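Local coordinates for protein exosome complex component Rrp42 (Pyrococcus abyssi, PDB 2PO1) that probably serves as a non-catalytic subunit of the archaeal exosome, an RNA-degrading complex, and helps to structure the active site of its partner Rrp41, at residues Arg111-Gly116 against Pro196-Phe201; Gly232-Val237 against Thr256-Ala261. All coordinates share one frame; numbering follows the deposited sequence.

Along the chain from the N terminus, the first segment reached is 111-116, on helix 104-118. It meets the start of strand 197-204 in interaction 1, which closes a long loop of 79 intervening residues. That loop holds helix 152-166 and several strands. Interaction 2 follows in series, and the two neither nest nor cross. It closes a short loop of 18 residues between strand 234-240 and helix 247-275. Both contacts reach the antiparallel sheet 207-210, 197-204, 222-228, 234-240. Interaction 1 joins helix 104-118 to this sheet, and interaction 2 joins helix 247-275 to it. Their centres lie about 9 Å apart. A probable hydrogen bond from Ser-235 OG to Gly-116 O connects them.

Interaction 1. Residues Arg111-Gly116 against Pro196-Phe201; sequences RVIDRG and PVPVTF. With nucleotides of chain A.
Pro-196, Gly-116 and Pro-198 share most of the buried surface, with Ile-113 close behind. The ring of Pro-196 rests on the last carbonyl of segment 111-116. Its CB lies 3.5 Å from Gly-116 O, and CG is equally near. Gly-116 has no side chain, so the proline reaches the backbone itself. Gly-116 O also accepts a hydrogen bond from Ser-120 OG. One turn earlier, Ile-113 meets Pro-198. CG1 of Ile-113 stands anti to its carbonyl carbon (chi1 -74°), and CD1 continues from it to Pro-198 CG. Ile-113 CD1 and Pro-198 CG are 3.3 Å apart, tighter than usual van der Waals contact. The two side chains cross at about a right angle.

Another side of the same helix faces RNA. The Arg-111 chain bends at chi3 (42°) and turns its guanidinium to face the phosphates of A8 and A9 of chain A together. Arg-111 NH1 bridges them, with a weak hydrogen bond to A8 OP1 and another of 3.0 Å to A9 OP2; both are bent. NH2 adds weak bonds to A9 OP1 and OP2. A9 OP2 lies at the guanidinium edge, in plane, and receives both nitrogens. NE forms a salt bridge with an acidic side chain of another protein chain. A leucine here would probably leave both phosphates without their bridge and the acidic side chain of the other protein chain without its mate.

The contact is buried near the centre of the chain. It joins the helix of the first RNase PH family region to a strand of the second. Met-153 and Ile-156 of helix 152-166 pack on Ile-113. Thr-225 and Thr-227 of strand 222-228 touch Pro-198, while helix 247-275 packs on Val-197.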
loop_
_atom_site.group_PDB
_atom_site.type_symbol
_atom_site.label_atom_id
_atom_site.label_comp_id
_atom_site.label_asym_id
_atom_site.label_seq_id
_atom_site.Cartn_x
_atom_site.Cartn_y
_atom_site.Cartn_z
ATOM N N ARG C 111 9.765 14.333 11.577
ATOM C CA ARG C 111 10.052 15.516 10.822
ATOM C C ARG C 111 10.554 16.612 11.716
ATOM O O ARG C 111 11.464 17.302 11.370
ATOM C CB ARG C 111 8.792 15.892 10.022
ATOM C CG ARG C 111 8.570 14.899 8.964
ATOM C CD ARG C 111 7.369 15.222 8.117
ATOM N NE ARG C 111 7.287 16.659 7.785
ATOM C CZ ARG C 111 7.816 17.194 6.689
ATOM N NH1 ARG C 111 8.505 16.442 5.792
ATOM N NH2 ARG C 111 7.642 18.482 6.468
ATOM N N VAL C 112 9.998 16.743 12.907
ATOM C CA VAL C 112 10.401 17.819 13.790
ATOM C C VAL C 112 11.816 17.534 14.275
ATOM O O VAL C 112 12.588 18.438 14.441
ATOM C CB VAL C 112 9.497 17.873 14.998
ATOM C CG1 VAL C 112 10.072 18.750 16.078
ATOM C CG2 VAL C 112 8.104 18.270 14.596
ATOM N N ILE C 113 12.140 16.260 14.505
ATOM C CA ILE C 113 13.431 15.923 15.033
ATOM C C ILE C 113 14.425 16.058 13.874
ATOM O O ILE C 113 15.546 16.491 14.040
ATOM C CB ILE C 113 13.453 14.430 15.607
ATOM C CG1 ILE C 113 12.706 14.328 16.933
ATOM C CG2 ILE C 113 14.875 13.952 15.887
ATOM C CD1 ILE C 113 12.954 15.551 17.907
ATOM N N ASP C 114 14.010 15.660 12.681
ATOM C CA ASP C 114 14.875 15.791 11.546
ATOM C C ASP C 114 15.198 17.261 11.371
ATOM O O ASP C 114 16.345 17.620 11.107
ATOM C CB ASP C 114 14.124 15.312 10.323
ATOM C CG ASP C 114 14.954 15.377 9.080
ATOM O OD1 ASP C 114 15.472 14.319 8.656
ATOM O OD2 ASP C 114 15.021 16.485 8.512
ATOM N N ARG C 115 14.174 18.095 11.487
ATOM C CA ARG C 115 14.352 19.506 11.235
ATOM C C ARG C 115 15.332 20.059 12.202
ATOM O O ARG C 115 16.200 20.835 11.801
ATOM C CB ARG C 115 13.049 20.267 11.311
ATOM C CG ARG C 115 12.267 19.956 10.078
ATOM C CD ARG C 115 11.265 21.037 9.844
ATOM N NE ARG C 115 10.306 21.135 10.919
ATOM C CZ ARG C 115 9.130 20.510 10.926
ATOM N NH1 ARG C 115 8.322 20.699 11.939
ATOM N NH2 ARG C 115 8.761 19.706 9.924
ATOM N N GLY C 116 15.231 19.618 13.453
ATOM C CA GLY C 116 16.121 20.136 14.531
ATOM C C GLY C 116 17.568 19.897 14.166
ATOM O O GLY C 116 18.431 20.712 14.446
ATOM N N PRO C 196 21.563 19.850 18.892
ATOM C CA PRO C 196 20.202 20.290 19.107
ATOM C C PRO C 196 19.467 19.290 19.984
ATOM O O PRO C 196 19.650 18.071 19.833
ATOM C CB PRO C 196 19.613 20.283 17.688
ATOM C CG PRO C 196 20.392 19.243 16.977
ATOM C CD PRO C 196 21.770 19.441 17.488
ATOM N N VAL C 197 18.666 19.819 20.906
ATOM C CA VAL C 197 17.959 19.039 21.912
ATOM C C VAL C 197 16.557 19.602 21.894
ATOM O O VAL C 197 16.396 20.812 22.033
ATOM C CB VAL C 197 18.627 19.236 23.309
ATOM C CG1 VAL C 197 17.745 18.710 24.410
ATOM C CG2 VAL C 197 19.961 18.520 23.356
ATOM N N PRO C 198 15.532 18.754 21.639
ATOM C CA PRO C 198 14.205 19.378 21.745
ATOM C C PRO C 198 13.837 19.432 23.195
ATOM O O PRO C 198 14.127 18.482 23.962
ATOM C CB PRO C 198 13.259 18.418 21.012
ATOM C CG PRO C 198 14.088 17.291 20.524
ATOM C CD PRO C 198 15.431 17.327 21.270
ATOM N N VAL C 199 13.253 20.555 23.595
ATOM C CA VAL C 199 12.625 20.564 24.886
ATOM C C VAL C 199 11.147 20.817 24.689
ATOM O O VAL C 199 10.789 21.710 23.956
ATOM C CB VAL C 199 13.293 21.615 25.764
ATOM C CG1 VAL C 199 12.519 21.782 27.010
ATOM C CG2 VAL C 199 14.778 21.183 26.042
ATOM N N THR C 200 10.293 20.045 25.345
ATOM C CA THR C 200 8.875 20.048 25.042
ATOM C C THR C 200 8.073 20.355 26.280
ATOM O O THR C 200 8.383 19.881 27.335
ATOM C CB THR C 200 8.470 18.701 24.443
ATOM O OG1 THR C 200 8.987 18.622 23.112
ATOM C CG2 THR C 200 7.020 18.566 24.422
ATOM N N PHE C 201 7.095 21.242 26.143
ATOM C CA PHE C 201 6.215 21.646 27.248
ATOM C C PHE C 201 4.792 21.237 26.934
ATOM O O PHE C 201 4.363 21.344 25.783
ATOM C CB PHE C 201 6.249 23.180 27.449
ATOM C CG PHE C 201 7.636 23.721 27.659
ATOM C CD1 PHE C 201 8.533 23.828 26.584
ATOM C CD2 PHE C 201 8.061 24.085 28.928
ATOM C CE1 PHE C 201 9.841 24.282 26.791
ATOM C CE2 PHE C 201 9.371 24.550 29.131
ATOM C CZ PHE C 201 10.254 24.633 28.067
ATOM P P A A 8 10.401 14.163 4.460
ATOM O OP1 A A 8 9.785 13.930 5.807
ATOM O OP2 A A 8 9.531 13.971 3.259
ATOM O "O5'" A A 8 11.174 15.580 4.337
ATOM C "C5'" A A 8 12.141 16.068 5.313
ATOM C "C4'" A A 8 12.909 17.307 4.856
ATOM O "O4'" A A 8 13.829 16.936 3.809
ATOM C "C3'" A A 8 12.164 18.461 4.191
ATOM O "O3'" A A 8 11.437 19.295 5.083
ATOM C "C2'" A A 8 13.317 19.217 3.538
ATOM O "O2'" A A 8 14.205 19.854 4.452
ATOM C "C1'" A A 8 13.969 18.000 2.895
ATOM N N9 A A 8 13.377 17.552 1.622
ATOM C C8 A A 8 12.544 16.473 1.399
ATOM N N7 A A 8 12.190 16.296 0.149
ATOM C C5 A A 8 12.840 17.339 -0.491
ATOM C C6 A A 8 12.884 17.719 -1.841
ATOM N N6 A A 8 12.224 17.026 -2.774
ATOM N N1 A A 8 13.624 18.813 -2.178
ATOM C C2 A A 8 14.288 19.486 -1.216
ATOM N N3 A A 8 14.336 19.219 0.092
ATOM C C4 A A 8 13.582 18.127 0.387
ATOM P P A A 9 9.984 19.806 4.667
ATOM O OP1 A A 9 9.522 20.523 5.878
ATOM O OP2 A A 9 9.211 18.699 4.008
ATOM O "O5'" A A 9 10.273 20.881 3.525
ATOM C "C5'" A A 9 10.959 22.101 3.854
ATOM C "C4'" A A 9 11.027 22.942 2.603
ATOM O "O4'" A A 9 11.737 22.161 1.622
ATOM C "C3'" A A 9 9.680 23.198 1.948
ATOM O "O3'" A A 9 9.038 24.315 2.533
ATOM C "C2'" A A 9 10.064 23.457 0.504
ATOM O "O2'" A A 9 10.579 24.762 0.294
ATOM C "C1'" A A 9 11.146 22.396 0.349
ATOM N N9 A A 9 10.651 21.147 -0.222
ATOM C C8 A A 9 10.178 20.034 0.434
ATOM N N7 A A 9 9.801 19.073 -0.383
ATOM C C5 A A 9 10.059 19.589 -1.651
ATOM C C6 A A 9 9.887 19.074 -2.958
ATOM N N6 A A 9 9.386 17.860 -3.210
ATOM N N1 A A 9 10.238 19.857 -4.008
ATOM C C2 A A 9 10.734 21.085 -3.765
ATOM N N3 A A 9 10.938 21.674 -2.581
ATOM C C4 A A 9 10.577 20.870 -1.566
#

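Interaction 2. Residues Gly232-Val237 against Thr256-Ala261; sequences GHISAV and TAFKKA
Phe-258 has CG anti to its carbonyl carbon (chi1 -89°), which carries the ring from helix 247-275 toward the turn before strand 234-240. Ile-234 has CG1 in the same relation to its own backbone (chi1 -50°), and CG1 faces the far end of that ring. Phe-258 accounts for most of the buried surface. Its CE2 lies 3.2 Å from Gly-232 CA, and Gly-232 C is just as close. Phe-258 CZ approaches Gly-232 O at 3.4 Å. The CE2 and CZ corner of the ring thus meets peptide backbone at Gly-232, whose positive phi (77°) favours glycine. His-233 N sits at the ring edge, near its plane, 3.7 Å from Phe-258 CE2. This N-H is hydrogen-bonded to Asp-229 OD2. Ile-234 CG1 stands 3.9 Å from Phe-258 CZ, and the two side chains cross at about a right angle.

Thr-228 of strand 222-228 also touches Phe-258. Ile-234 and Val-237 pair with an antiparallel strand of another protein chain, so the sheet runs on across the interface. The ring of His-233 stacks on an aromatic side chain of that chain.

The contact is van der Waals packing of a ring on backbone atoms and one isoleucine side chain. One aromatic ring makes it, meeting Gly-232, the backbone N of His-233 and Ile-234, with the polar N-H beside the ring satisfied elsewhere.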
loop_
_atom_site.group_PDB
_atom_site.type_symbol
_atom_site.label_atom_id
_atom_site.label_comp_id
_atom_site.label_asym_id
_atom_site.label_seq_id
_atom_site.Cartn_x
_atom_site.Cartn_y
_atom_site.Cartn_z
ATOM N N GLY C 232 22.967 28.916 21.039
ATOM C CA GLY C 232 21.883 29.828 21.257
ATOM C C GLY C 232 20.953 29.928 20.076
ATOM O O GLY C 232 20.264 30.917 19.893
ATOM N N HIS C 233 20.935 28.930 19.230
ATOM C CA HIS C 233 20.024 29.030 18.101
ATOM C C HIS C 233 18.886 28.070 18.234
ATOM O O HIS C 233 19.035 27.006 18.809
ATOM C CB HIS C 233 20.783 28.884 16.779
ATOM C CG HIS C 233 21.580 30.104 16.407
ATOM N ND1 HIS C 233 22.877 30.310 16.829
ATOM C CD2 HIS C 233 21.263 31.178 15.647
ATOM C CE1 HIS C 233 23.312 31.473 16.377
ATOM N NE2 HIS C 233 22.355 32.020 15.650
ATOM N N ILE C 234 17.732 28.451 17.672
ATOM C CA ILE C 234 16.589 27.590 17.632
ATOM C C ILE C 234 16.602 26.966 16.261
ATOM O O ILE C 234 16.699 27.658 15.251
ATOM C CB ILE C 234 15.248 28.330 17.903
ATOM C CG1 ILE C 234 15.319 29.207 19.165
ATOM C CG2 ILE C 234 14.135 27.352 18.054
ATOM C CD1 ILE C 234 14.419 30.403 19.076
ATOM N N SER C 235 16.534 25.648 16.204
ATOM C CA SER C 235 16.533 24.986 14.892
ATOM C C SER C 235 15.203 24.350 14.586
ATOM O O SER C 235 14.966 23.944 13.458
ATOM C CB SER C 235 17.655 23.940 14.806
ATOM O OG SER C 235 17.548 23.021 15.874
ATOM N N ALA C 236 14.282 24.309 15.573
ATOM C CA ALA C 236 12.911 23.907 15.272
ATOM C C ALA C 236 12.003 24.334 16.374
ATOM O O ALA C 236 12.386 24.394 17.561
ATOM C CB ALA C 236 12.809 22.404 15.193
ATOM N N VAL C 237 10.772 24.594 15.981
ATOM C CA VAL C 237 9.690 24.832 16.934
ATOM C C VAL C 237 8.508 24.167 16.360
ATOM O O VAL C 237 8.318 24.224 15.150
ATOM C CB VAL C 237 9.359 26.328 17.072
ATOM C CG1 VAL C 237 8.127 26.536 18.017
ATOM C CG2 VAL C 237 10.555 27.051 17.655
ATOM N N THR C 256 13.266 28.767 28.555
ATOM C CA THR C 256 13.386 27.605 29.400
ATOM C C THR C 256 13.952 26.410 28.667
ATOM O O THR C 256 14.691 25.671 29.255
ATOM C CB THR C 256 12.002 27.230 29.919
ATOM O OG1 THR C 256 11.460 28.390 30.504
ATOM C CG2 THR C 256 12.079 26.127 30.948
ATOM N N ALA C 257 13.559 26.209 27.399
ATOM C CA ALA C 257 14.156 25.246 26.473
ATOM C C ALA C 257 15.688 25.285 26.449
ATOM O O ALA C 257 16.345 24.241 26.610
ATOM C CB ALA C 257 13.637 25.512 25.075
ATOM N N PHE C 258 16.239 26.488 26.250
ATOM C CA PHE C 258 17.683 26.692 26.131
ATOM C C PHE C 258 18.364 26.240 27.380
ATOM O O PHE C 258 19.479 25.738 27.343
ATOM C CB PHE C 258 18.016 28.171 25.989
ATOM C CG PHE C 258 18.032 28.634 24.579
ATOM C CD1 PHE C 258 16.963 29.328 24.047
ATOM C CD2 PHE C 258 19.090 28.318 23.753
ATOM C CE1 PHE C 258 16.965 29.725 22.710
ATOM C CE2 PHE C 258 19.100 28.730 22.455
ATOM C CZ PHE C 258 18.038 29.441 21.933
ATOM N N LYS C 259 17.679 26.449 28.498
ATOM C CA LYS C 259 18.208 26.115 29.797
ATOM C C LYS C 259 18.146 24.616 29.992
ATOM O O LYS C 259 19.091 23.984 30.401
ATOM C CB LYS C 259 17.381 26.797 30.870
ATOM C CG LYS C 259 17.909 26.569 32.263
ATOM C CD LYS C 259 17.054 27.343 33.259
ATOM C CE LYS C 259 15.578 26.927 33.175
ATOM N NZ LYS C 259 14.749 27.743 34.117
ATOM N N LYS C 260 17.002 24.030 29.684
ATOM C CA LYS C 260 16.850 22.612 29.866
ATOM C C LYS C 260 17.697 21.869 28.817
ATOM O O LYS C 260 18.282 20.806 29.103
ATOM C CB LYS C 260 15.352 22.256 29.767
ATOM C CG LYS C 260 14.579 22.920 30.932
ATOM C CD LYS C 260 14.507 21.936 32.071
ATOM C CE LYS C 260 15.447 22.202 33.106
ATOM N NZ LYS C 260 15.374 21.136 34.174
ATOM N N ALA C 261 17.766 22.420 27.609
ATOM C CA ALA C 261 18.541 21.757 26.512
ATOM C C ALA C 261 19.999 21.679 26.959
ATOM O O ALA C 261 20.696 20.687 26.746
ATOM C CB ALA C 261 18.422 22.518 25.245
#